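Local coordinates for protein ORF34P2 (Lactococcus phage p2, PDB 2WKD) that binds single-stranded DNA without sequence specificity and with nanomolar affinity as a phage SSB protein, at residues V41-F53 / N76-F88. The protein carries 2 engineered substitutions. Numbering follows the deposited sequence.
Engineered in segment 41-53: Met50 (natural residue Leu).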
ATOM      1  N   VAL A  41      -9.891 -12.310 -10.697  1.00 40.77           N
ATOM      2  CA  VAL A  41      -8.788 -11.704  -9.955  1.00 40.25           C
ATOM      3  C   VAL A  41      -9.302 -11.113  -8.642  1.00 40.15           C
ATOM      4  O   VAL A  41      -9.934 -10.058  -8.636  1.00 40.76           O
ATOM      5  CB  VAL A  41      -8.071 -10.611 -10.797  1.00 40.85           C
ATOM      6  CG1 VAL A  41      -7.000  -9.887  -9.965  1.00 39.84           C
ATOM      7  CG2 VAL A  41      -7.470 -11.216 -12.073  1.00 38.69           C
ATOM      8  N   LYS A  42      -9.039 -11.794  -7.529  1.00 39.42           N
ATOM      9  CA  LYS A  42      -9.580 -11.352  -6.244  1.00 38.98           C
ATOM     10  C   LYS A  42      -8.665 -10.357  -5.524  1.00 38.23           C
ATOM     11  O   LYS A  42      -7.444 -10.511  -5.510  1.00 38.65           O
ATOM     12  CB  LYS A  42      -9.936 -12.538  -5.336  1.00 39.87           C
ATOM     13  CG  LYS A  42      -8.754 -13.292  -4.732  1.00 41.72           C
ATOM     14  CD  LYS A  42      -9.071 -13.727  -3.297  1.00 44.23           C
ATOM     15  CE  LYS A  42      -7.875 -14.394  -2.631  1.00 42.66           C
ATOM     16  NZ  LYS A  42      -7.353 -15.542  -3.427  1.00 34.66           N
ATOM     17  N   VAL A  43      -9.271  -9.338  -4.928  1.00 37.11           N
ATOM     18  CA  VAL A  43      -8.527  -8.310  -4.202  1.00 35.58           C
ATOM     19  C   VAL A  43      -8.228  -8.758  -2.769  1.00 33.88           C
ATOM     20  O   VAL A  43      -9.115  -9.246  -2.073  1.00 34.51           O
ATOM     21  CB  VAL A  43      -9.290  -6.961  -4.226  1.00 36.01           C
ATOM     22  CG1 VAL A  43      -8.713  -5.976  -3.220  1.00 34.26           C
ATOM     23  CG2 VAL A  43      -9.265  -6.373  -5.637  1.00 34.47           C
ATOM     24  N   ALA A  44      -6.975  -8.608  -2.345  1.00 31.38           N
ATOM     25  CA  ALA A  44      -6.594  -8.892  -0.968  1.00 29.80           C
ATOM     26  C   ALA A  44      -7.070  -7.771  -0.019  1.00 29.89           C
ATOM     27  O   ALA A  44      -7.116  -6.595  -0.407  1.00 29.90           O
ATOM     28  CB  ALA A  44      -5.103  -9.088  -0.870  1.00 28.66           C
ATOM     29  N   TYR A  45      -7.432  -8.152   1.208  1.00 28.20           N
ATOM     30  CA  TYR A  45      -7.946  -7.230   2.219  1.00 30.03           C
ATOM     31  C   TYR A  45      -7.071  -7.224   3.448  1.00 29.93           C
ATOM     32  O   TYR A  45      -6.600  -8.270   3.879  1.00 31.40           O
ATOM     33  CB  TYR A  45      -9.390  -7.571   2.604  1.00 30.59           C
ATOM     34  CG  TYR A  45     -10.368  -7.074   1.580  1.00 30.59           C
ATOM     35  CD1 TYR A  45     -10.526  -7.741   0.368  1.00 29.18           C
ATOM     36  CD2 TYR A  45     -11.107  -5.915   1.805  1.00 29.92           C
ATOM     37  CE1 TYR A  45     -11.400  -7.272  -0.592  1.00 31.54           C
ATOM     38  CE2 TYR A  45     -11.986  -5.433   0.855  1.00 29.86           C
ATOM     39  CZ  TYR A  45     -12.127  -6.123  -0.345  1.00 34.93           C
ATOM     40  OH  TYR A  45     -12.997  -5.663  -1.296  1.00 37.09           O
ATOM     41  N   GLY A  46      -6.827  -6.033   3.982  1.00 27.65           N
ATOM     42  CA  GLY A  46      -6.078  -5.900   5.220  1.00 29.53           C
ATOM     43  C   GLY A  46      -6.974  -5.445   6.356  1.00 30.01           C
ATOM     44  O   GLY A  46      -7.934  -4.698   6.147  1.00 29.75           O
ATOM     45  N   SER A  47      -6.649  -5.893   7.563  1.00 31.78           N
ATOM     46  CA  SER A  47      -7.409  -5.524   8.754  1.00 33.42           C
ATOM     47  C   SER A  47      -6.608  -4.632   9.688  1.00 30.94           C
ATOM     48  O   SER A  47      -5.387  -4.768   9.800  1.00 31.49           O
ATOM     49  CB  SER A  47      -7.855  -6.781   9.496  1.00 32.82           C
ATOM     50  OG  SER A  47      -8.456  -7.681   8.585  1.00 41.61           O
ATOM     51  N   ALA A  48      -7.307  -3.723  10.364  1.00 32.37           N
ATOM     52  CA  ALA A  48      -6.692  -2.826  11.348  1.00 30.63           C
ATOM     53  C   ALA A  48      -7.659  -2.526  12.497  1.00 30.34           C
ATOM     54  O   ALA A  48      -8.865  -2.379  12.278  1.00 26.76           O
ATOM     55  CB  ALA A  48      -6.264  -1.529  10.683  1.00 31.35           C
ATOM     56  N   PHE A  49      -7.116  -2.423  13.709  1.00 30.19           N
ATOM     57  CA  PHE A  49      -7.891  -2.005  14.871  1.00 32.19           C
ATOM     58  C   PHE A  49      -8.100  -0.498  14.838  1.00 31.63           C
ATOM     59  O   PHE A  49      -7.178   0.252  14.505  1.00 36.78           O
ATOM     60  CB  PHE A  49      -7.187  -2.417  16.168  1.00 30.33           C
ATOM     61  CG  PHE A  49      -7.240  -3.903  16.450  1.00 32.81           C
ATOM     62  CD1 PHE A  49      -8.320  -4.457  17.139  1.00 34.13           C
ATOM     63  CD2 PHE A  49      -6.215  -4.743  16.038  1.00 32.92           C
ATOM     64  CE1 PHE A  49      -8.369  -5.828  17.413  1.00 38.06           C
ATOM     65  CE2 PHE A  49      -6.263  -6.123  16.308  1.00 35.32           C
ATOM     66  CZ  PHE A  49      -7.341  -6.659  16.995  1.00 27.59           C
HETATM   67  N   MSE A  50      -9.313  -0.065  15.162  1.00 29.74           N
HETATM   68  CA  MSE A  50      -9.676   1.349  15.188  1.00 32.05           C
HETATM   69  C   MSE A  50      -9.491   1.883  16.602  1.00 31.99           C
HETATM   70  O   MSE A  50      -9.754   1.163  17.571  1.00 29.75           O
HETATM   71  CB  MSE A  50     -11.154   1.549  14.804  1.00 31.96           C
HETATM   72  CG  MSE A  50     -11.556   0.993  13.462  1.00 39.27           C
HETATM   73 SE   MSE A  50     -10.967   2.151  11.986  1.00 41.68          SE
HETATM   74  CE  MSE A  50     -12.581   2.066  10.969  1.00 47.33           C
ATOM     75  N   PRO A  51      -9.055   3.154  16.728  1.00 32.20           N
ATOM     76  CA  PRO A  51      -9.050   3.834  18.030  1.00 31.17           C
ATOM     77  C   PRO A  51     -10.475   3.944  18.594  1.00 32.06           C
ATOM     78  O   PRO A  51     -11.444   3.918  17.831  1.00 30.86           O
ATOM     79  CB  PRO A  51      -8.493   5.236  17.728  1.00 31.50           C
ATOM     80  CG  PRO A  51      -8.307   5.334  16.251  1.00 33.15           C
ATOM     81  CD  PRO A  51      -8.436   3.953  15.651  1.00 31.31           C
ATOM     82  N   ASP A  52     -10.594   4.088  19.912  1.00 31.51           N
ATOM     83  CA  ASP A  52     -11.902   4.059  20.583  1.00 32.20           C
ATOM     84  C   ASP A  52     -12.863   5.149  20.111  1.00 32.94           C
ATOM     85  O   ASP A  52     -14.059   4.938  20.116  1.00 32.71           O
ATOM     86  CB  ASP A  52     -11.751   4.139  22.105  1.00 30.19           C
ATOM     87  CG  ASP A  52     -11.101   2.894  22.713  1.00 38.20           C
ATOM     88  OD1 ASP A  52     -10.980   1.850  22.030  1.00 36.46           O
ATOM     89  OD2 ASP A  52     -10.710   2.968  23.905  1.00 43.85           O
ATOM     90  N   PHE A  53     -12.346   6.306  19.698  1.00 34.67           N
ATOM     91  CA  PHE A  53     -13.228   7.429  19.336  1.00 37.71           C
ATOM     92  C   PHE A  53     -13.951   7.254  17.985  1.00 37.82           C
ATOM     93  O   PHE A  53     -14.966   7.912  17.731  1.00 40.00           O
ATOM     94  CB  PHE A  53     -12.448   8.745  19.347  1.00 36.70           C
ATOM     95  CG  PHE A  53     -11.613   8.958  18.121  1.00 40.87           C
ATOM     96  CD1 PHE A  53     -12.126   9.665  17.036  1.00 40.56           C
ATOM     97  CD2 PHE A  53     -10.317   8.450  18.044  1.00 36.41           C
ATOM     98  CE1 PHE A  53     -11.356   9.859  15.903  1.00 41.64           C
ATOM     99  CE2 PHE A  53      -9.544   8.645  16.916  1.00 39.40           C
ATOM    100  CZ  PHE A  53     -10.061   9.343  15.845  1.00 36.86           C
ATOM    101  N   ASN A  76      -3.934 -14.052   5.023  1.00 31.27           N
ATOM    102  CA  ASN A  76      -4.306 -12.957   5.918  1.00 35.42           C
ATOM    103  C   ASN A  76      -3.347 -11.758   5.909  1.00 36.79           C
ATOM    104  O   ASN A  76      -2.130 -11.927   5.935  1.00 37.06           O
ATOM    105  CB  ASN A  76      -4.471 -13.454   7.349  1.00 35.29           C
ATOM    106  CG  ASN A  76      -5.905 -13.837   7.673  1.00 41.64           C
ATOM    107  OD1 ASN A  76      -6.604 -13.112   8.393  1.00 46.05           O
ATOM    108  ND2 ASN A  76      -6.360 -14.975   7.141  1.00 34.48           N
ATOM    109  N   TYR A  77      -3.912 -10.552   5.911  1.00 36.52           N
ATOM    110  CA  TYR A  77      -3.124  -9.314   5.871  1.00 36.90           C
ATOM    111  C   TYR A  77      -3.490  -8.392   7.021  1.00 37.55           C
ATOM    112  O   TYR A  77      -4.641  -7.979   7.141  1.00 39.79           O
ATOM    113  CB  TYR A  77      -3.326  -8.600   4.529  1.00 34.81           C
ATOM    114  CG  TYR A  77      -2.967  -9.453   3.334  1.00 35.02           C
ATOM    115  CD1 TYR A  77      -3.932 -10.250   2.704  1.00 39.04           C
ATOM    116  CD2 TYR A  77      -1.657  -9.493   2.849  1.00 32.51           C
ATOM    117  CE1 TYR A  77      -3.604 -11.052   1.611  1.00 37.50           C
ATOM    118  CE2 TYR A  77      -1.317 -10.296   1.752  1.00 38.22           C
ATOM    119  CZ  TYR A  77      -2.297 -11.067   1.144  1.00 37.50           C
ATOM    120  OH  TYR A  77      -1.978 -11.843   0.069  1.00 39.97           O
ATOM    121  N   ASN A  78      -2.517  -8.069   7.870  1.00 37.95           N
ATOM    122  CA  ASN A  78      -2.767  -7.162   8.994  1.00 38.59           C
ATOM    123  C   ASN A  78      -1.859  -5.941   8.985  1.00 37.76           C
ATOM    124  O   ASN A  78      -0.668  -6.067   8.715  1.00 38.47           O
ATOM    125  CB  ASN A  78      -2.622  -7.903  10.328  1.00 38.45           C
ATOM    126  CG  ASN A  78      -3.629  -9.045  10.482  1.00 42.92           C
ATOM    127  OD1 ASN A  78      -4.843  -8.826  10.522  1.00 50.18           O
ATOM    128  ND2 ASN A  78      -3.120 -10.270  10.573  1.00 47.97           N
ATOM    129  N   PHE A  79      -2.422  -4.769   9.280  1.00 36.39           N
ATOM    130  CA  PHE A  79      -1.633  -3.547   9.440  1.00 35.62           C
ATOM    131  C   PHE A  79      -0.778  -3.671  10.692  1.00 37.40           C
ATOM    132  O   PHE A  79      -1.219  -4.252  11.674  1.00 37.57           O
ATOM    133  CB  PHE A  79      -2.536  -2.303   9.511  1.00 32.80           C
ATOM    134  CG  PHE A  79      -3.016  -1.821   8.160  1.00 32.79           C
ATOM    135  CD1 PHE A  79      -4.094  -2.441   7.523  1.00 29.32           C
ATOM    136  CD2 PHE A  79      -2.378  -0.758   7.522  1.00 32.51           C
ATOM    137  CE1 PHE A  79      -4.529  -2.017   6.275  1.00 30.07           C
ATOM    138  CE2 PHE A  79      -2.801  -0.328   6.273  1.00 27.92           C
ATOM    139  CZ  PHE A  79      -3.896  -0.953   5.650  1.00 30.87           C
ATOM    140  N   VAL A  80       0.441  -3.129  10.651  1.00 38.14           N
ATOM    141  CA  VAL A  80       1.361  -3.154  11.794  1.00 39.35           C
ATOM    142  C   VAL A  80       1.607  -1.725  12.265  1.00 40.76           C
ATOM    143  O   VAL A  80       1.998  -0.875  11.459  1.00 43.18           O
ATOM    144  CB  VAL A  80       2.730  -3.815  11.422  1.00 38.72           C
ATOM    145  CG1 VAL A  80       3.660  -3.874  12.636  1.00 37.65           C
ATOM    146  CG2 VAL A  80       2.526  -5.204  10.823  1.00 39.90           C
ATOM    147  N   PHE A  81       1.395  -1.470  13.560  1.00 41.99           N
ATOM    148  CA  PHE A  81       1.412  -0.113  14.137  1.00 43.83           C
ATOM    149  C   PHE A  81       0.700   0.941  13.247  1.00 43.12           C
ATOM    150  O   PHE A  81       1.287   1.993  12.973  1.00 43.63           O
ATOM    151  CB  PHE A  81       2.855   0.379  14.397  1.00 44.15           C
ATOM    152  CG  PHE A  81       3.634  -0.417  15.424  1.00 49.86           C
ATOM    153  CD1 PHE A  81       4.769  -1.146  15.038  1.00 51.15           C
ATOM    154  CD2 PHE A  81       3.279  -0.396  16.775  1.00 52.68           C
ATOM    155  CE1 PHE A  81       5.521  -1.868  15.975  1.00 51.70           C
ATOM    156  CE2 PHE A  81       4.022  -1.120  17.723  1.00 53.17           C
ATOM    157  CZ  PHE A  81       5.145  -1.854  17.319  1.00 52.52           C
ATOM    158  N   PRO A  82      -0.545   0.674  12.786  1.00 42.56           N
ATOM    159  CA  PRO A  82      -1.150   1.664  11.879  1.00 42.10           C
ATOM    160  C   PRO A  82      -1.422   3.013  12.538  1.00 40.98           C
ATOM    161  O   PRO A  82      -1.635   3.079  13.750  1.00 42.48           O
ATOM    162  CB  PRO A  82      -2.480   1.015  11.481  1.00 42.28           C
ATOM    163  CG  PRO A  82      -2.806   0.103  12.619  1.00 42.57           C
ATOM    164  CD  PRO A  82      -1.472  -0.440  13.066  1.00 43.03           C
ATOM    165  N   THR A  83      -1.366   4.078  11.743  1.00 37.92           N
ATOM    166  CA  THR A  83      -1.935   5.360  12.123  1.00 36.76           C
ATOM    167  C   THR A  83      -3.351   5.344  11.575  1.00 35.06           C
ATOM    168  O   THR A  83      -3.584   4.956  10.426  1.00 35.43           O
ATOM    169  CB  THR A  83      -1.133   6.562  11.548  1.00 35.89           C
ATOM    170  OG1 THR A  83       0.177   6.585  12.121  1.00 39.86           O
ATOM    171  CG2 THR A  83      -1.796   7.875  11.907  1.00 44.63           C
ATOM    172  N   VAL A  84      -4.309   5.705  12.415  1.00 35.56           N
ATOM    173  CA  VAL A  84      -5.695   5.841  11.975  1.00 36.08           C
ATOM    174  C   VAL A  84      -6.140   7.272  12.267  1.00 36.70           C
ATOM    175  O   VAL A  84      -6.038   7.741  13.401  1.00 40.43           O
ATOM    176  CB  VAL A  84      -6.662   4.784  12.626  1.00 36.31           C
ATOM    177  CG1 VAL A  84      -8.094   4.927  12.073  1.00 31.02           C
ATOM    178  CG2 VAL A  84      -6.162   3.349  12.392  1.00 38.79           C
ATOM    179  N   GLU A  85      -6.614   7.959  11.232  1.00 36.52           N
ATOM    180  CA  GLU A  85      -7.075   9.341  11.350  1.00 36.10           C
ATOM    181  C   GLU A  85      -8.512   9.426  10.895  1.00 35.70           C
ATOM    182  O   GLU A  85      -8.885   8.832   9.881  1.00 35.73           O
ATOM    183  CB  GLU A  85      -6.213  10.290  10.503  1.00 35.63           C
ATOM    184  CG  GLU A  85      -4.805  10.510  11.055  1.00 41.57           C
ATOM    185  CD  GLU A  85      -3.903  11.310  10.122  1.00 48.55           C
ATOM    186  OE1 GLU A  85      -3.599  10.816   9.016  1.00 49.96           O
ATOM    187  OE2 GLU A  85      -3.484  12.425  10.505  1.00 49.59           O
ATOM    188  N   LYS A  86      -9.318  10.161  11.653  1.00 33.68           N
ATOM    189  CA  LYS A  86     -10.666  10.510  11.223  1.00 33.10           C
ATOM    190  C   LYS A  86     -10.577  11.598  10.136  1.00 32.68           C
ATOM    191  O   LYS A  86      -9.851  12.563  10.305  1.00 31.13           O
ATOM    192  CB  LYS A  86     -11.487  11.027  12.411  1.00 30.82           C
ATOM    193  CG  LYS A  86     -12.955  11.250  12.093  1.00 31.79           C
ATOM    194  CD  LYS A  86     -13.766  11.504  13.357  1.00 35.33           C
ATOM    195  CE  LYS A  86     -15.212  11.861  13.012  1.00 33.03           C
ATOM    196  NZ  LYS A  86     -16.010  12.194  14.230  1.00 37.03           N
ATOM    197  N   VAL A  87     -11.331  11.426   9.049  1.00 32.56           N
ATOM    198  CA  VAL A  87     -11.402  12.398   7.945  1.00 33.54           C
ATOM    199  C   VAL A  87     -12.708  13.179   8.020  1.00 34.69           C
ATOM    200  O   VAL A  87     -13.774  12.596   8.240  1.00 37.13           O
ATOM    201  CB  VAL A  87     -11.328  11.688   6.566  1.00 32.78           C
ATOM    202  CG1 VAL A  87     -11.437  12.710   5.401  1.00 32.72           C
ATOM    203  CG2 VAL A  87     -10.054  10.883   6.448  1.00 31.93           C
ATOM    204  N   PHE A  88     -12.639  14.492   7.826  1.00 36.98           N
ATOM    205  CA  PHE A  88     -13.836  15.338   7.914  1.00 39.61           C
ATOM    206  C   PHE A  88     -14.307  15.866   6.563  1.00 42.54           C
ATOM    207  O   PHE A  88     -13.491  16.257   5.728  1.00 43.69           O
ATOM    208  CB  PHE A  88     -13.612  16.489   8.895  1.00 38.76           C
ATOM    209  CG  PHE A  88     -13.360  16.028  10.294  1.00 37.59           C
ATOM    210  CD1 PHE A  88     -14.413  15.924  11.201  1.00 33.14           C
ATOM    211  CD2 PHE A  88     -12.072  15.667  10.704  1.00 37.31           C
ATOM    212  CE1 PHE A  88     -14.187  15.470  12.504  1.00 34.47           C
ATOM    213  CE2 PHE A  88     -11.836  15.206  12.010  1.00 34.99           C
ATOM    214  CZ  PHE A  88     -12.902  15.113  12.911  1.00 33.25           C
TER
HETATM  215  O   HOH W   1     -15.774   9.596  15.741  1.00 30.89           O
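Ser47 joins strand 45-49 to strand 77-79 through both of its backbone polar groups: its N donates to Tyr77 O (2.9 Å), and its O accepts from Phe79 N in a nearly straight bond (3.0 Å, 174° at the hydrogen). One residue bonding to the neighbours on either side of Asn78 is the parallel pattern. Gly46, lacking a side chain, leaves room for the ring of Phe79, whose CE1 approaches Gly46 C to 4.2 Å. With CG beside its backbone N (chi1 -80°), Phe79 turns a ring edge to Ser47 O, while the single methyl of Ala48 packs on its CD1. Just before the strand, Ala44 CB meets Tyr77 CE1 at 3.5 Å, and the Tyr77 ring also packs edge-to-face with Phe33 of the second subunit.

Past the corner at Val80 and Phe81 the chains separate, and side chains take over from backbone bonds. Val84 offers Pro51 a short, branched apolar surface, its CB 3.6 Å from Pro51 CD; its CG1 reaches the selenium of engineered Met50. The solvent side is looser: the exposed Phe53 ring meets aliphatic Lys86 CB at its edge, while the lysine's extended chain carries NZ to a water shared with Phe53 O. The parallel pairing is consistent with the β3-β5 closure of an OB-fold barrel.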